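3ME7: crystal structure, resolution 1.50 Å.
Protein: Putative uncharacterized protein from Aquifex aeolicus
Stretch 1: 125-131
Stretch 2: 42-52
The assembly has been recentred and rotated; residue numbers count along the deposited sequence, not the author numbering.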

# COMPACT_ATOMS: atom_id res chain seq x y z
N ILE A 125 -11.34 -12.84 5.42
CA ILE A 125 -10.29 -13.69 4.86
C ILE A 125 -9.76 -12.93 3.65
O ILE A 125 -10.55 -12.46 2.84
CB ILE A 125 -10.86 -15.07 4.45
CG1 ILE A 125 -11.14 -15.91 5.69
CG2 ILE A 125 -9.89 -15.83 3.52
CD1 ILE A 125 -11.97 -17.14 5.40
N HIS A 126 -8.44 -12.78 3.55
CA HIS A 126 -7.84 -11.93 2.53
C HIS A 126 -6.38 -12.34 2.33
O HIS A 126 -5.78 -12.98 3.20
CB HIS A 126 -7.92 -10.45 2.96
CG HIS A 126 -7.17 -10.15 4.21
ND1 HIS A 126 -5.85 -9.75 4.20
CD2 HIS A 126 -7.52 -10.23 5.52
CE1 HIS A 126 -5.43 -9.59 5.44
NE2 HIS A 126 -6.42 -9.88 6.26
N PRO A 127 -5.80 -12.00 1.16
CA PRO A 127 -4.36 -12.18 0.99
C PRO A 127 -3.51 -11.21 1.79
O PRO A 127 -3.95 -10.10 2.14
CB PRO A 127 -4.13 -11.96 -0.52
CG PRO A 127 -5.31 -11.21 -0.99
CD PRO A 127 -6.45 -11.45 -0.05
N ASN A 128 -2.29 -11.64 2.05
CA ASN A 128 -1.26 -10.79 2.65
C ASN A 128 -0.35 -10.30 1.55
O ASN A 128 0.44 -11.06 1.03
CB ASN A 128 -0.46 -11.58 3.70
CG ASN A 128 -1.35 -12.16 4.79
OD1 ASN A 128 -2.24 -11.49 5.32
ND2 ASN A 128 -1.13 -13.41 5.12
N VAL A 129 -0.47 -9.02 1.20
CA VAL A 129 0.26 -8.53 0.05
C VAL A 129 0.70 -7.08 0.23
O VAL A 129 -0.00 -6.28 0.85
CB VAL A 129 -0.57 -8.68 -1.26
CG1 VAL A 129 -1.81 -7.78 -1.23
CG2 VAL A 129 0.31 -8.38 -2.49
N VAL A 130 1.89 -6.77 -0.30
CA VAL A 130 2.32 -5.40 -0.46
C VAL A 130 2.58 -5.23 -1.95
O VAL A 130 3.13 -6.12 -2.60
CB VAL A 130 3.60 -5.13 0.39
CG1 VAL A 130 4.26 -3.80 0.04
CG2 VAL A 130 3.22 -5.14 1.86
N VAL A 131 2.15 -4.10 -2.51
CA VAL A 131 2.24 -3.88 -3.94
C VAL A 131 3.19 -2.71 -4.16
O VAL A 131 3.12 -1.70 -3.45
CB VAL A 131 0.86 -3.56 -4.59
CG1 VAL A 131 0.98 -3.54 -6.13
CG2 VAL A 131 -0.20 -4.58 -4.18
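Stretch 2, residues 42-52: AACPLITKSLL

Stretch 2 is helical over nearly its whole length and rests by one flank on the residues that lead into, and begin, the strand of stretch 1. The helical path is held by regular i to i+4 backbone hydrogen bonds, among them Ile47 N to Ala43 O at 2.9 Å and Leu51 N to Ile47 O at 2.9 Å. In stretch 1 the backbone is extended, with the strand running from Val129 through Val131 and onward along the chain. The two segments advance in the same general sense: contacts progress from His126 with Ala43 and Cys44, through Asn128 with Ala43 and Ile47, to Val130 with Ile47 and Leu51. This pattern follows from the two repeats, since alternate residues of the extended chain point their CA-to-CB bonds toward the helix, while Ala43, Ile47 and Leu51 recur at about one helical turn. Pro127 and Val129 point away. The closest CA pair is Asn128 CA to Ala43 CA, 7.2 Å apart, and the contact buries a modest 275 Å² in total.

No direct hydrogen bond joins the stretches, so packing carries most of the contact. Its apolar part is formed by Val130, whose CG2 lies 4.2 Å from Leu51 CD2 and 4.4 Å from Ile47 CG2; a single methyl thus meets side chains from successive turns of the helix. Val130 adopts the t rotamer, and all three residues are buried.

Asn128 makes the tightest approach. Its OD1 stands 3.1 Å from Ala43 CB and 3.6 Å from Ile47 CD1, placing a polar oxygen against methyl groups that cannot donate a conventional hydrogen bond. Ala43 CB, with its CA-to-CB bond pointing toward stretch 1, is the partner in the closest of these contacts.

His126 supplies the aromatic contact. Cys44 SG lies 4.0 Å from His126 NE2 and 4.7 Å from the centroid of the His126 ring, 57° off the ring normal, an oblique sulfur-aromatic arrangement. The same sulfur is covalently bonded to a group elsewhere in the structure. Ala43 CB is also oblique to the ring, 4.2 Å from His126 CE1. Within stretch 1, His126 ND1 donates a hydrogen bond to Pro127 O at 2.8 Å; the side chain is in the p rotamer.

The polar link between the stretches is indirect. Water 1 accepts a hydrogen bond from Ala43 N at 3.1 Å, the distance being measured to the water O, and its O is also hydrogen-bonded to His126 NE2 at 2.9 Å, bridging the start of stretch 2 to the imidazole.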

# COMPACT_ATOMS: atom_id res chain seq x y z
N ALA A 42 -5.34 -10.03 13.28
CA ALA A 42 -4.57 -11.23 12.92
C ALA A 42 -3.38 -10.93 12.01
O ALA A 42 -2.27 -10.72 12.50
CB ALA A 42 -5.50 -12.29 12.29
N ALA A 43 -3.60 -10.89 10.71
CA ALA A 43 -2.49 -10.74 9.77
C ALA A 43 -2.00 -9.30 9.67
O ALA A 43 -0.79 -9.08 9.50
CB ALA A 43 -2.88 -11.25 8.38
N CYS A 44 -2.91 -8.33 9.79
CA CYS A 44 -2.54 -6.94 9.52
C CYS A 44 -1.53 -6.34 10.52
O CYS A 44 -0.66 -5.58 10.08
CB CYS A 44 -3.74 -6.02 9.32
SG CYS A 44 -5.02 -6.70 8.24
N PRO A 45 -1.64 -6.66 11.83
CA PRO A 45 -0.54 -6.21 12.69
C PRO A 45 0.78 -6.82 12.26
O PRO A 45 1.81 -6.16 12.35
CB PRO A 45 -0.95 -6.72 14.10
CG PRO A 45 -2.43 -6.90 14.02
CD PRO A 45 -2.70 -7.32 12.60
N LEU A 46 0.77 -8.06 11.78
CA LEU A 46 2.02 -8.70 11.35
C LEU A 46 2.60 -7.97 10.13
O LEU A 46 3.78 -7.65 10.10
CB LEU A 46 1.81 -10.19 11.07
CG LEU A 46 1.23 -11.01 12.24
CD1 LEU A 46 1.20 -12.49 11.88
CD2 LEU A 46 2.06 -10.77 13.50
N ILE A 47 1.75 -7.69 9.15
CA ILE A 47 2.17 -6.99 7.93
C ILE A 47 2.74 -5.61 8.27
O ILE A 47 3.84 -5.26 7.82
CB ILE A 47 0.99 -6.82 6.94
CG1 ILE A 47 0.56 -8.20 6.40
CG2 ILE A 47 1.38 -5.85 5.81
CD1 ILE A 47 -0.81 -8.21 5.71
N THR A 48 2.01 -4.86 9.09
CA THR A 48 2.42 -3.48 9.38
C THR A 48 3.69 -3.47 10.23
O THR A 48 4.60 -2.69 9.96
CB THR A 48 1.27 -2.70 10.03
OG1 THR A 48 0.12 -2.77 9.17
CG2 THR A 48 1.64 -1.25 10.20
N LYS A 49 3.76 -4.34 11.23
CA LYS A 49 4.98 -4.46 12.05
C LYS A 49 6.16 -4.89 11.19
O LYS A 49 7.28 -4.40 11.39
CB LYS A 49 4.77 -5.46 13.19
CG LYS A 49 3.83 -4.96 14.27
CD LYS A 49 3.50 -6.06 15.25
CE LYS A 49 2.57 -5.53 16.33
NZ LYS A 49 2.47 -6.51 17.43
N SER A 50 5.93 -5.81 10.25
CA SER A 50 7.00 -6.23 9.34
C SER A 50 7.49 -5.08 8.45
O SER A 50 8.70 -4.90 8.27
CB SER A 50 6.56 -7.43 8.52
OG SER A 50 7.69 -7.98 7.85
N LEU A 51 6.56 -4.30 7.89
CA LEU A 51 6.90 -3.08 7.15
C LEU A 51 7.66 -2.07 7.98
O LEU A 51 8.62 -1.48 7.51
CB LEU A 51 5.62 -2.41 6.62
CG LEU A 51 5.05 -3.10 5.40
CD1 LEU A 51 3.76 -2.35 5.02
CD2 LEU A 51 6.04 -3.08 4.21
N LEU A 52 7.24 -1.87 9.23
CA LEU A 52 7.94 -0.95 10.11
C LEU A 52 9.41 -1.35 10.27
O LEU A 52 10.25 -0.48 10.47
CB LEU A 52 7.28 -0.88 11.50
CG LEU A 52 5.94 -0.14 11.53
CD1 LEU A 52 5.23 -0.43 12.86
CD2 LEU A 52 6.10 1.36 11.34
O HOH W 1 -6.24 -10.85 9.04